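Local coordinates for flagellar assembly factor FliW (Geobacillus thermodenitrificans, PDB 5DMD), which probably binds the translational repressor CsrA, relieving its block on target mRNAs such as that of flagellin, and probably also binds flagellin during flagellum assembly, at residues Ile19-Gln24 against Glu31-Val36; Thr43-Leu48 against Val59-Phe64; Leu82-Glu87 against Val114-Lys119; Asn108-Ile113 against Gln124-Asn129. The protein carries 1 engineered substitution. All coordinates share one frame; numbering follows the deposited sequence. Where two conformers were deposited one is given.

Interaction 1: residues Ile19-Gln24 against Glu31-Val36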
loop_
_atom_site.group_PDB
_atom_site.type_symbol
_atom_site.label_atom_id
_atom_site.label_comp_id
_atom_site.label_asym_id
_atom_site.label_seq_id
_atom_site.Cartn_x
_atom_site.Cartn_y
_atom_site.Cartn_z
ATOM N N ILE A 19 6.016 -12.415 6.080
ATOM C CA ILE A 19 4.926 -11.657 6.690
ATOM C C ILE A 19 5.418 -10.282 7.118
ATOM O O ILE A 19 6.456 -10.156 7.781
ATOM C CB ILE A 19 4.320 -12.426 7.874
ATOM C CG1 ILE A 19 3.722 -13.740 7.363
ATOM C CG2 ILE A 19 3.281 -11.579 8.623
ATOM C CD1 ILE A 19 3.119 -14.610 8.439
ATOM N N VAL A 20 4.675 -9.248 6.737
ATOM C CA VAL A 20 4.877 -7.899 7.249
ATOM C C VAL A 20 3.862 -7.671 8.356
ATOM O O VAL A 20 2.648 -7.805 8.136
ATOM C CB VAL A 20 4.719 -6.842 6.149
ATOM C CG1 VAL A 20 4.967 -5.440 6.722
ATOM C CG2 VAL A 20 5.666 -7.117 4.998
ATOM N N ARG A 21 4.353 -7.331 9.546
ATOM C CA ARG A 21 3.486 -7.065 10.684
ATOM C C ARG A 21 3.088 -5.597 10.699
ATOM O O ARG A 21 3.946 -4.709 10.620
ATOM C CB ARG A 21 4.165 -7.421 12.006
ATOM C CG ARG A 21 3.274 -7.130 13.206
ATOM C CD ARG A 21 3.892 -7.542 14.534
ATOM N NE ARG A 21 2.912 -7.476 15.614
ATOM C CZ ARG A 21 1.890 -8.311 15.760
ATOM N NH1 ARG A 21 1.723 -9.350 14.958
ATOM N NH2 ARG A 21 1.018 -8.101 16.743
ATOM N N PHE A 22 1.785 -5.349 10.786
ATOM C CA PHE A 22 1.206 -4.022 10.976
ATOM C C PHE A 22 0.705 -3.994 12.420
ATOM O O PHE A 22 -0.388 -4.476 12.720
ATOM C CB PHE A 22 0.059 -3.836 9.979
ATOM C CG PHE A 22 0.504 -3.498 8.576
ATOM C CD1 PHE A 22 1.157 -4.418 7.787
ATOM C CD2 PHE A 22 0.215 -2.247 8.050
ATOM C CE1 PHE A 22 1.541 -4.090 6.502
ATOM C CE2 PHE A 22 0.591 -1.912 6.762
ATOM C CZ PHE A 22 1.255 -2.836 5.987
ATOM N N GLU A 23 1.503 -3.421 13.320
ATOM C CA GLU A 23 1.199 -3.546 14.744
ATOM C C GLU A 23 -0.101 -2.844 15.128
ATOM O O GLU A 23 -0.769 -3.258 16.084
ATOM C CB GLU A 23 2.377 -3.045 15.576
ATOM C CG GLU A 23 3.605 -3.940 15.450
ATOM C CD GLU A 23 4.831 -3.379 16.144
ATOM O OE1 GLU A 23 4.797 -2.204 16.562
ATOM O OE2 GLU A 23 5.836 -4.112 16.254
ATOM N N GLN A 24 -0.500 -1.813 14.392
ATOM C CA GLN A 24 -1.771 -1.144 14.630
ATOM C C GLN A 24 -2.854 -1.597 13.671
ATOM O O GLN A 24 -3.895 -0.934 13.576
ATOM C CB GLN A 24 -1.614 0.378 14.526
ATOM C CG GLN A 24 -0.739 0.995 15.595
ATOM C CD GLN A 24 -0.688 2.505 15.500
ATOM O OE1 GLN A 24 -0.659 3.071 14.408
ATOM N NE2 GLN A 24 -0.691 3.167 16.650
ATOM N N GLU A 31 -7.609 -5.224 13.648
ATOM C CA GLU A 31 -7.305 -6.609 13.975
ATOM C C GLU A 31 -6.467 -7.277 12.901
ATOM O O GLU A 31 -5.962 -8.383 13.124
ATOM C CB GLU A 31 -8.636 -7.352 14.110
ATOM C CG GLU A 31 -9.365 -7.542 12.768
ATOM C CD GLU A 31 -10.172 -6.313 12.326
ATOM O OE1 GLU A 31 -10.581 -5.508 13.187
ATOM O OE2 GLU A 31 -10.403 -6.162 11.110
ATOM N N GLU A 32 -6.311 -6.632 11.747
ATOM C CA GLU A 32 -5.562 -7.189 10.623
ATOM C C GLU A 32 -4.112 -6.742 10.736
ATOM O O GLU A 32 -3.719 -5.682 10.240
ATOM C CB GLU A 32 -6.216 -6.774 9.310
ATOM C CG GLU A 32 -7.613 -7.337 9.148
ATOM C CD GLU A 32 -7.597 -8.814 8.746
ATOM O OE1 GLU A 32 -6.527 -9.321 8.332
ATOM O OE2 GLU A 32 -8.662 -9.460 8.819
ATOM N N LYS A 33 -3.306 -7.573 11.397
ATOM C CA LYS A 33 -1.937 -7.227 11.736
ATOM C C LYS A 33 -0.887 -7.985 10.938
ATOM O O LYS A 33 0.307 -7.755 11.146
ATOM C CB LYS A 33 -1.695 -7.412 13.239
ATOM C CG LYS A 33 -2.600 -6.525 14.106
ATOM C CD LYS A 33 -2.122 -6.510 15.553
ATOM C CE LYS A 33 -3.155 -5.880 16.479
ATOM N NZ LYS A 33 -3.461 -4.463 16.133
ATOM N N GLN A 34 -1.287 -8.876 10.027
ATOM C CA GLN A 34 -0.350 -9.695 9.269
ATOM C C GLN A 34 -0.732 -9.655 7.799
ATOM O O GLN A 34 -1.853 -10.039 7.436
ATOM C CB GLN A 34 -0.363 -11.137 9.767
ATOM C CG GLN A 34 0.290 -11.318 11.118
ATOM C CD GLN A 34 -0.112 -12.621 11.772
ATOM O OE1 GLN A 34 0.737 -13.443 12.105
ATOM N NE2 GLN A 34 -1.410 -12.819 11.951
ATOM N N PHE A 35 0.200 -9.203 6.962
ATOM C CA PHE A 35 -0.009 -9.124 5.524
ATOM C C PHE A 35 1.193 -9.690 4.788
ATOM O O PHE A 35 2.320 -9.712 5.291
ATOM C CB PHE A 35 -0.191 -7.666 5.074
ATOM C CG PHE A 35 -1.505 -7.075 5.456
ATOM C CD1 PHE A 35 -1.687 -6.477 6.698
ATOM C CD2 PHE A 35 -2.568 -7.097 4.564
ATOM C CE1 PHE A 35 -2.926 -5.926 7.042
ATOM C CE2 PHE A 35 -3.801 -6.563 4.903
ATOM C CZ PHE A 35 -3.979 -5.971 6.142
ATOM N N VAL A 36 0.945 -10.143 3.575
ATOM C CA VAL A 36 2.013 -10.499 2.653
ATOM C C VAL A 36 1.828 -9.661 1.398
ATOM O O VAL A 36 0.707 -9.272 1.052
ATOM C CB VAL A 36 2.042 -12.016 2.333
ATOM C CG1 VAL A 36 0.707 -12.487 1.769
ATOM C CG2 VAL A 36 3.185 -12.375 1.396
#

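Interaction 2: residues Thr43-Leu48 against Val59-Phe64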
loop_
_atom_site.group_PDB
_atom_site.type_symbol
_atom_site.label_atom_id
_atom_site.label_comp_id
_atom_site.label_asym_id
_atom_site.label_seq_id
_atom_site.Cartn_x
_atom_site.Cartn_y
_atom_site.Cartn_z
ATOM N N THR A 43 3.072 -6.786 -14.054
ATOM C CA THR A 43 2.425 -5.499 -13.837
ATOM C C THR A 43 3.201 -4.702 -12.797
ATOM O O THR A 43 4.011 -5.264 -12.062
ATOM C CB THR A 43 0.977 -5.681 -13.340
ATOM O OG1 THR A 43 0.976 -6.470 -12.146
ATOM C CG2 THR A 43 0.129 -6.370 -14.400
ATOM N N PRO A 44 2.964 -3.387 -12.737
ATOM C CA PRO A 44 3.539 -2.592 -11.644
ATOM C C PRO A 44 2.715 -2.701 -10.370
ATOM O O PRO A 44 2.832 -1.853 -9.478
ATOM C CB PRO A 44 3.510 -1.156 -12.193
ATOM C CG PRO A 44 3.135 -1.276 -13.646
ATOM C CD PRO A 44 2.347 -2.532 -13.763
ATOM N N PHE A 45 1.888 -3.737 -10.267
ATOM C CA PHE A 45 0.916 -3.860 -9.192
ATOM C C PHE A 45 1.318 -4.957 -8.216
ATOM O O PHE A 45 1.747 -6.045 -8.617
ATOM C CB PHE A 45 -0.475 -4.156 -9.753
ATOM C CG PHE A 45 -0.916 -3.180 -10.795
ATOM C CD1 PHE A 45 -0.737 -1.825 -10.607
ATOM C CD2 PHE A 45 -1.482 -3.618 -11.979
ATOM C CE1 PHE A 45 -1.130 -0.921 -11.570
ATOM C CE2 PHE A 45 -1.874 -2.721 -12.946
ATOM C CZ PHE A 45 -1.693 -1.372 -12.743
ATOM N N ILE A 46 1.155 -4.659 -6.933
ATOM C CA ILE A 46 1.429 -5.573 -5.833
ATOM C C ILE A 46 0.163 -5.642 -4.992
ATOM O O ILE A 46 -0.487 -4.615 -4.766
ATOM C CB ILE A 46 2.604 -5.064 -4.962
ATOM C CG1 ILE A 46 3.848 -4.756 -5.801
ATOM C CG2 ILE A 46 2.933 -6.049 -3.835
ATOM C CD1 ILE A 46 3.916 -3.340 -6.340
ATOM N N ILE A 47 -0.193 -6.843 -4.533
ATOM C CA ILE A 47 -1.360 -7.036 -3.673
ATOM C C ILE A 47 -0.909 -7.042 -2.220
ATOM O O ILE A 47 -0.062 -7.857 -1.824
ATOM C CB ILE A 47 -2.107 -8.337 -4.001
ATOM C CG1 ILE A 47 -2.480 -8.375 -5.482
ATOM C CG2 ILE A 47 -3.361 -8.434 -3.131
ATOM C CD1 ILE A 47 -3.314 -7.181 -5.917
ATOM N N LEU A 48 -1.486 -6.149 -1.417
ATOM C CA LEU A 48 -1.342 -6.214 0.035
ATOM C C LEU A 48 -2.401 -7.191 0.538
ATOM O O LEU A 48 -3.576 -6.843 0.644
ATOM C CB LEU A 48 -1.524 -4.819 0.632
ATOM C CG LEU A 48 -1.353 -4.719 2.147
ATOM C CD1 LEU A 48 0.093 -5.019 2.543
ATOM C CD2 LEU A 48 -1.792 -3.338 2.626
ATOM N N VAL A 59 -4.942 -3.399 -3.930
ATOM C CA VAL A 59 -4.055 -3.211 -5.074
ATOM C C VAL A 59 -3.151 -2.018 -4.806
ATOM O O VAL A 59 -3.639 -0.903 -4.600
ATOM C CB VAL A 59 -4.851 -3.000 -6.368
ATOM C CG1 VAL A 59 -3.891 -2.807 -7.525
ATOM C CG2 VAL A 59 -5.781 -4.180 -6.616
ATOM N N LEU A 60 -1.838 -2.248 -4.841
ATOM C CA LEU A 60 -0.839 -1.231 -4.549
ATOM C C LEU A 60 0.000 -0.936 -5.782
ATOM O O LEU A 60 0.214 -1.803 -6.637
ATOM C CB LEU A 60 0.109 -1.709 -3.450
ATOM C CG LEU A 60 -0.280 -1.525 -1.979
ATOM C CD1 LEU A 60 -1.698 -1.949 -1.678
ATOM C CD2 LEU A 60 0.709 -2.322 -1.133
ATOM N N ILE A 61 0.493 0.299 -5.856
ATOM C CA ILE A 61 1.569 0.656 -6.769
ATOM C C ILE A 61 2.661 1.322 -5.959
ATOM O O ILE A 61 2.415 1.891 -4.889
ATOM C CB ILE A 61 1.142 1.615 -7.904
ATOM C CG1 ILE A 61 0.513 2.899 -7.346
ATOM C CG2 ILE A 61 0.175 0.937 -8.854
ATOM C CD1 ILE A 61 0.464 4.056 -8.360
ATOM N N GLU A 62 3.869 1.263 -6.475
ATOM C CA GLU A 62 4.885 2.171 -5.994
ATOM C C GLU A 62 4.563 3.557 -6.552
ATOM O O GLU A 62 4.410 3.712 -7.772
ATOM C CB GLU A 62 6.244 1.695 -6.483
ATOM C CG GLU A 62 7.377 2.585 -6.070
ATOM C CD GLU A 62 8.013 2.088 -4.801
ATOM O OE1 GLU A 62 8.039 2.851 -3.813
ATOM O OE2 GLU A 62 8.436 0.918 -4.767
ATOM N N PRO A 63 4.410 4.574 -5.703
ATOM C CA PRO A 63 3.805 5.833 -6.173
ATOM C C PRO A 63 4.592 6.546 -7.251
ATOM O O PRO A 63 3.985 7.172 -8.128
ATOM C CB PRO A 63 3.697 6.685 -4.900
ATOM C CG PRO A 63 4.552 5.985 -3.884
ATOM C CD PRO A 63 4.571 4.549 -4.245
ATOM N N PHE A 64 5.926 6.485 -7.216
ATOM C CA PHE A 64 6.712 7.315 -8.124
ATOM C C PHE A 64 6.559 6.885 -9.573
ATOM O O PHE A 64 6.838 7.681 -10.476
ATOM C CB PHE A 64 8.173 7.290 -7.685
ATOM C CG PHE A 64 8.359 7.607 -6.230
ATOM C CD1 PHE A 64 8.309 8.914 -5.779
ATOM C CD2 PHE A 64 8.554 6.592 -5.306
ATOM C CE1 PHE A 64 8.476 9.206 -4.438
ATOM C CE2 PHE A 64 8.720 6.879 -3.961
ATOM C CZ PHE A 64 8.680 8.190 -3.527
HETATM O O HOH W 1 4.383 -0.081 -8.867
#

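Interaction 3: residues Leu82-Glu87 against Val114-Lys119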
loop_
_atom_site.group_PDB
_atom_site.type_symbol
_atom_site.label_atom_id
_atom_site.label_comp_id
_atom_site.label_asym_id
_atom_site.label_seq_id
_atom_site.Cartn_x
_atom_site.Cartn_y
_atom_site.Cartn_z
ATOM N N LEU A 82 8.118 2.357 13.194
ATOM C CA LEU A 82 8.634 1.512 12.131
ATOM C C LEU A 82 10.149 1.382 12.159
ATOM O O LEU A 82 10.719 0.759 11.253
ATOM C CB LEU A 82 8.199 2.075 10.784
ATOM C CG LEU A 82 6.700 2.041 10.541
ATOM C CD1 LEU A 82 6.402 2.591 9.185
ATOM C CD2 LEU A 82 6.129 0.627 10.658
ATOM N N GLN A 83 10.806 1.964 13.166
ATOM C CA GLN A 83 12.264 1.879 13.331
ATOM C C GLN A 83 13.022 2.360 12.094
ATOM O O GLN A 83 13.995 1.743 11.659
ATOM C CB GLN A 83 12.708 0.483 13.775
ATOM C CG GLN A 83 11.986 0.010 15.031
ATOM C CD GLN A 83 12.645 -1.187 15.683
ATOM O OE1 GLN A 83 13.215 -2.042 15.004
ATOM N NE2 GLN A 83 12.568 -1.257 17.007
ATOM N N ILE A 84 12.585 3.482 11.532
ATOM C CA ILE A 84 13.153 4.017 10.298
ATOM C C ILE A 84 14.284 4.973 10.655
ATOM O O ILE A 84 14.081 5.938 11.400
ATOM C CB ILE A 84 12.079 4.725 9.458
ATOM C CG1 ILE A 84 11.061 3.716 8.918
ATOM C CG2 ILE A 84 12.712 5.493 8.307
ATOM C CD1 ILE A 84 9.755 4.338 8.483
ATOM N N THR A 85 15.481 4.706 10.118
ATOM C CA THR A 85 16.639 5.573 10.322
ATOM C C THR A 85 16.909 6.484 9.134
ATOM O O THR A 85 17.573 7.514 9.295
ATOM C CB THR A 85 17.903 4.731 10.558
ATOM O OG1 THR A 85 18.254 4.039 9.353
ATOM C CG2 THR A 85 17.657 3.703 11.651
ATOM N N GLY A 86 16.418 6.125 7.957
ATOM C CA GLY A 86 16.666 6.877 6.742
ATOM C C GLY A 86 15.835 6.278 5.633
ATOM O O GLY A 86 15.201 5.232 5.798
ATOM N N GLU A 87 15.840 6.952 4.486
ATOM C CA GLU A 87 14.962 6.502 3.413
ATOM C C GLU A 87 15.370 5.144 2.848
ATOM O O GLU A 87 14.527 4.461 2.260
ATOM C CB GLU A 87 14.809 7.572 2.328
ATOM C CG GLU A 87 13.796 8.668 2.702
ATOM C CD GLU A 87 12.428 8.119 3.099
ATOM O OE1 GLU A 87 11.805 7.411 2.276
ATOM O OE2 GLU A 87 11.972 8.398 4.233
ATOM N N VAL A 114 3.551 2.360 4.328
ATOM C CA VAL A 114 4.964 2.590 4.602
ATOM C C VAL A 114 5.501 1.342 5.275
ATOM O O VAL A 114 4.976 0.926 6.313
ATOM C CB VAL A 114 5.157 3.807 5.520
ATOM C CG1 VAL A 114 6.635 4.030 5.801
ATOM C CG2 VAL A 114 4.495 5.043 4.910
ATOM N N ILE A 115 6.555 0.751 4.707
ATOM C CA ILE A 115 7.102 -0.499 5.217
ATOM C C ILE A 115 8.595 -0.346 5.464
ATOM O O ILE A 115 9.333 0.091 4.574
ATOM C CB ILE A 115 6.825 -1.661 4.244
ATOM C CG1 ILE A 115 5.316 -1.912 4.166
ATOM C CG2 ILE A 115 7.587 -2.921 4.666
ATOM C CD1 ILE A 115 4.903 -2.930 3.122
ATOM N N ASN A 116 9.040 -0.706 6.669
ATOM C CA ASN A 116 10.455 -0.958 6.909
ATOM C C ASN A 116 10.716 -2.378 6.432
ATOM O O ASN A 116 10.307 -3.346 7.081
ATOM C CB ASN A 116 10.820 -0.790 8.385
ATOM C CG ASN A 116 12.317 -0.983 8.639
ATOM O OD1 ASN A 116 12.977 -1.779 7.967
ATOM N ND2 ASN A 116 12.851 -0.267 9.620
ATOM N N VAL A 117 11.379 -2.496 5.281
ATOM C CA VAL A 117 11.465 -3.787 4.600
ATOM C C VAL A 117 12.217 -4.804 5.451
ATOM O O VAL A 117 11.738 -5.921 5.671
ATOM C CB VAL A 117 12.104 -3.626 3.210
ATOM C CG1 VAL A 117 12.143 -4.962 2.501
ATOM C CG2 VAL A 117 11.321 -2.621 2.384
ATOM N N HIS A 118 13.418 -4.450 5.922
ATOM C CA HIS A 118 14.240 -5.456 6.592
ATOM C C HIS A 118 13.741 -5.793 7.991
ATOM O O HIS A 118 14.040 -6.885 8.491
ATOM C CB HIS A 118 15.737 -5.105 6.557
ATOM C CG HIS A 118 16.173 -4.131 7.610
ATOM N ND1 HIS A 118 16.024 -2.765 7.473
ATOM C CD2 HIS A 118 16.801 -4.323 8.797
ATOM C CE1 HIS A 118 16.512 -2.162 8.543
ATOM N NE2 HIS A 118 16.989 -3.083 9.361
ATOM N N LYS A 119 12.959 -4.909 8.611
ATOM C CA LYS A 119 12.354 -5.180 9.906
ATOM C C LYS A 119 10.963 -5.791 9.780
ATOM O O LYS A 119 10.386 -6.199 10.795
ATOM C CB LYS A 119 12.260 -3.886 10.723
ATOM C CG LYS A 119 13.625 -3.360 11.176
ATOM C CD LYS A 119 14.425 -4.430 11.920
ATOM C CE LYS A 119 15.180 -3.874 13.127
ATOM N NZ LYS A 119 15.255 -2.386 13.129
HETATM O O HOH W 2 15.520 -0.265 11.432
#

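Interaction 4: residues Asn108-Ile113 against Gln124-Asn129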
loop_
_atom_site.group_PDB
_atom_site.type_symbol
_atom_site.label_atom_id
_atom_site.label_comp_id
_atom_site.label_asym_id
_atom_site.label_seq_id
_atom_site.Cartn_x
_atom_site.Cartn_y
_atom_site.Cartn_z
ATOM N N ASN A 108 -4.917 6.875 -3.692
ATOM C CA ASN A 108 -5.033 7.684 -2.476
ATOM C C ASN A 108 -3.629 8.096 -2.047
ATOM O O ASN A 108 -2.925 7.340 -1.374
ATOM C CB ASN A 108 -5.776 6.931 -1.371
ATOM C CG ASN A 108 -6.030 7.800 -0.142
ATOM O OD1 ASN A 108 -5.323 8.779 0.099
ATOM N ND2 ASN A 108 -7.062 7.463 0.625
ATOM N N LEU A 109 -3.222 9.308 -2.441
ATOM C CA LEU A 109 -1.915 9.832 -2.066
ATOM C C LEU A 109 -1.877 10.372 -0.639
ATOM O O LEU A 109 -0.781 10.590 -0.100
ATOM C CB LEU A 109 -1.482 10.910 -3.066
ATOM C CG LEU A 109 -1.418 10.449 -4.522
ATOM C CD1 LEU A 109 -0.841 11.562 -5.382
ATOM C CD2 LEU A 109 -0.606 9.169 -4.662
ATOM N N GLN A 110 -3.037 10.564 -0.001
ATOM C CA GLN A 110 -3.059 11.031 1.380
ATOM C C GLN A 110 -2.658 9.952 2.377
ATOM O O GLN A 110 -2.216 10.288 3.480
ATOM C CB GLN A 110 -4.458 11.541 1.747
ATOM C CG GLN A 110 -4.510 12.312 3.061
ATOM C CD GLN A 110 -5.926 12.500 3.590
ATOM O OE1 GLN A 110 -6.904 12.309 2.870
ATOM N NE2 GLN A 110 -6.035 12.891 4.854
ATOM N N ALA A 111 -2.795 8.673 2.029
ATOM C CA ALA A 111 -2.669 7.584 3.000
ATOM C C ALA A 111 -1.771 6.473 2.475
ATOM O O ALA A 111 -2.224 5.345 2.252
ATOM C CB ALA A 111 -4.041 7.049 3.404
ATOM N N PRO A 112 -0.476 6.739 2.331
ATOM C CA PRO A 112 0.439 5.706 1.835
ATOM C C PRO A 112 0.662 4.570 2.825
ATOM O O PRO A 112 0.544 4.727 4.049
ATOM C CB PRO A 112 1.746 6.480 1.595
ATOM C CG PRO A 112 1.699 7.571 2.597
ATOM C CD PRO A 112 0.240 7.987 2.666
ATOM N N ILE A 113 0.991 3.409 2.259
ATOM C CA ILE A 113 1.510 2.263 3.008
ATOM C C ILE A 113 3.024 2.416 3.109
ATOM O O ILE A 113 3.712 2.545 2.088
ATOM C CB ILE A 113 1.149 0.946 2.300
ATOM C CG1 ILE A 113 -0.375 0.753 2.202
ATOM C CG2 ILE A 113 1.818 -0.247 2.996
ATOM C CD1 ILE A 113 -1.038 0.457 3.538
ATOM N N GLN A 124 -0.164 2.028 7.679
ATOM C CA GLN A 124 -0.816 2.963 6.768
ATOM C C GLN A 124 -0.888 4.316 7.456
ATOM O O GLN A 124 -1.562 4.457 8.485
ATOM C CB GLN A 124 -2.212 2.508 6.333
ATOM C CG GLN A 124 -2.843 3.524 5.381
ATOM C CD GLN A 124 -4.059 3.011 4.642
ATOM O OE1 GLN A 124 -4.839 2.215 5.175
ATOM N NE2 GLN A 124 -4.231 3.466 3.408
ATOM N N VAL A 125 -0.195 5.305 6.895
ATOM C CA VAL A 125 -0.043 6.620 7.502
ATOM C C VAL A 125 -1.030 7.555 6.828
ATOM O O VAL A 125 -1.085 7.614 5.594
ATOM C CB VAL A 125 1.393 7.133 7.305
ATOM C CG1 VAL A 125 1.546 8.552 7.851
ATOM C CG2 VAL A 125 2.409 6.170 7.916
ATOM N N ILE A 126 -1.807 8.290 7.617
ATOM C CA ILE A 126 -2.737 9.281 7.094
ATOM C C ILE A 126 -2.070 10.640 7.258
ATOM O O ILE A 126 -1.886 11.119 8.383
ATOM C CB ILE A 126 -4.093 9.230 7.810
ATOM C CG1 ILE A 126 -4.718 7.846 7.664
ATOM C CG2 ILE A 126 -5.048 10.242 7.200
ATOM C CD1 ILE A 126 -6.002 7.667 8.452
ATOM N N LEU A 127 -1.708 11.261 6.137
ATOM C CA LEU A 127 -0.993 12.534 6.150
ATOM C C LEU A 127 -1.989 13.667 6.369
ATOM O O LEU A 127 -2.950 13.806 5.608
ATOM C CB LEU A 127 -0.253 12.717 4.825
ATOM C CG LEU A 127 0.664 11.563 4.414
ATOM C CD1 LEU A 127 1.140 11.728 2.981
ATOM C CD2 LEU A 127 1.854 11.463 5.355
ATOM N N THR A 128 -1.756 14.480 7.399
ATOM C CA THR A 128 -2.699 15.514 7.808
ATOM C C THR A 128 -2.275 16.922 7.409
ATOM O O THR A 128 -3.084 17.849 7.521
ATOM C CB THR A 128 -2.886 15.481 9.331
ATOM O OG1 THR A 128 -1.609 15.589 9.972
ATOM C CG2 THR A 128 -3.550 14.182 9.760
ATOM N N ASN A 129 -1.039 17.107 6.949
ATOM C CA ASN A 129 -0.460 18.431 6.761
ATOM C C ASN A 129 -0.289 18.800 5.293
ATOM O O ASN A 129 0.454 19.736 4.980
ATOM C CB ASN A 129 0.896 18.499 7.465
ATOM C CG ASN A 129 1.777 17.301 7.140
ATOM O OD1 ASN A 129 1.599 16.217 7.695
ATOM N ND2 ASN A 129 2.722 17.489 6.224
#

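Interaction 1: residues Ile19-Gln24 against Glu31-Val36
Lys33 reaches across from Glu31-Val36 along the end of Ile19-Gln24. Its CB and CG pass the carbonyl of Phe22, CB standing 3.3 Å from Phe22 O. CD then runs beside the Arg21 guanidinium, 3.7 Å from Arg21 NH2, the two chains pointing the same way with Lys33 CB over one face of that flat group. The chain bends at its last torsion (chi4 -61°), so that NZ gives a hydrogen bond of 2.9 Å to Glu23 O, from above the carbonyl plane; NZ also bonds to Leu30 O. An alanine here would remove both of these bonds and would probably loosen the turn between the segments. Behind the lysine the backbones pair antiparallel: Val20 N bonds to Phe35 O at 2.8 Å, Phe35 N returns to Val20 O, and Phe22 N bonds to Lys33 O. On the buried side Phe35 turns its edge to the face of Phe22, a T-shaped pair with centroids 5.2 Å apart and planes at 65°. One ammonium thus ties two backbone carbonyls together, while Arg21 NH2, 5.8 Å from Lys33 NZ, would probably add mild repulsion between like charges.

Interaction 2: residues Thr43-Leu48 against Val59-Phe64
Pro44 opens the contact through water: its carbonyl O accepts from a water 2.4 Å away, which in turn accepts from Glu62 N, so the water bridges the two chains just outside the paired strands. The Pro44 ring places CD over the centre of one face of the Phe45 ring. Phe45, with CG anti to its carbonyl carbon (chi1 -53°), lies alongside Ile61 and meets it edge-on, Ile61 CG2 sitting in the ring plane 3.4 Å from Phe45 CD1. A further ring, that of Phe102, meets Phe45 with the planes steeply inclined. Ile46 makes the hydrogen-bonded pair with Leu60: Ile46 N gives a nearly straight bond of 3.0 Å to Leu60 O, and Leu60 N returns a shorter one of 2.7 Å to Ile46 O, almost along the C=O axis. At Ile47 the side chains change face again, and its CD1 reaches Val59 CG2 at 3.9 Å in a non-hydrogen-bonded pair. Leu48 sets its CB against both methyls of Leu60, 3.7 Å from Leu60 CD1, on a side also lined by Phe35 and Leu37 of the preceding strand and by Tyr93 and Ile95 of strand 90-97. Strands 45-50 and 57-61 thereby form an antiparallel beta hairpin, strongly twisted here (133° between the short segments), within the large antiparallel sheet of FliW.

Interaction 3: residues Leu82-Glu87 against Val114-Lys119
Asn116 holds its CG anti to the backbone N (chi1 -177°), which aims the carboxamide at the loop that follows helix 76-81. Its ND2 gives a hydrogen bond of 2.9 Å to Leu82 O, lying in the carbonyl plane and close to the plane of its own amide. The other end of the group faces back: OD1 accepts from Lys119 N at 3.2 Å, an Asx motif that closes the turn leaving strand 106-116. A serine at Asn116 would lack the amide N-H used by Leu82 O and would probably untie this turn from the helix end. That end is a Schellman motif, Gln83 taking positive phi (55°) as the chain leaves the helix. Beyond it, Gln83 and Lys119 cross at about a right angle; Lys119, bent at its last three torsions, brings NZ to Gln83 OE1 at 2.8 Å, from above the carbonyl plane. A water accepts from the same NZ and donates to Gln83 O, 2.5 Å away. Deeper in, apolar branches replace the polar tips. Leu82 slants across Val114, CD1 to CG1 at 3.7 Å, while Ile84 crosses Val114 nearly perpendicularly, and its CD1 approaches the same CG1 methyl; Val90 and Leu74 also touch both Ile84 and Val114.

Interaction 4: residues Asn108-Ile113 against Gln124-Asn129
Gln124 carries the close-fitting end of this contact. Its CG is anti to the backbone N and the rest of the chain is extended, laying the carboxamide along the neighbouring backbone until NE2 reaches Ala111 O at 3.0 Å. That bond is practically straight (178°), lies in the amide plane and uses a lone pair of the carbonyl, so the orientation of the amide is well fixed. Nearer the backbone, Ile113 slants across the stem of Gln124, its CD1 3.7 Å from Gln124 CB. Val125 N binds Pro112 O almost along the C=O axis. Ala111 meets the opposite chain mainly through its backbone: Ala111 CA lies 3.0 Å from Val125 O, a short CA-H...O contact. Since Pro112 has no N-H to offer, Val125 O instead faces its ring, 3.2 Å from Pro112 CD. The same CD meets Leu127 CD1 at 3.9 Å, the two side chains crossing at about a right angle.

The outer side, past the straight bond of 2.9 Å from Leu127 N to Gln110 O, is looser. There the extended Gln110 side chain crosses obliquely past Ile126 CG2 and gives Leu127 O just a weak bond from NE2 (3.3 Å). Ile126 is exposed, and the chain beyond Leu127 runs into solvent, where Thr128 and Asn129 are poorly ordered. On its other side strand 106-116 pairs with strand 90-97, whose Val94 touches Leu109 and Pro112 and whose Ile95 touches Ile113 and Gln124; Tyr70 and Ile72 add loop contacts at Pro112 and Leu127 respectively.

All four contacts feed one large antiparallel sheet. Interactions 1 and 2 use consecutive strands, 34-39 and 45-50, and meet where Phe35 CD2 packs on Leu48 CG at 3.6 Å, although their centres lie about 18 Å apart. Interactions 3 and 4 share strand 106-116 and touch through Val114 CG2 and Val125 CG2, 3.8 Å apart. The interior joins the two pairs: Ile113 of interaction 4 receives Phe22 of interaction 1, CG2 to CZ at 4.0 Å, and its CD1 lies equally far from CD2 of Leu48 in interaction 2. Interactions 2 and 3 do not touch, their nearest atoms being about 5 Å apart.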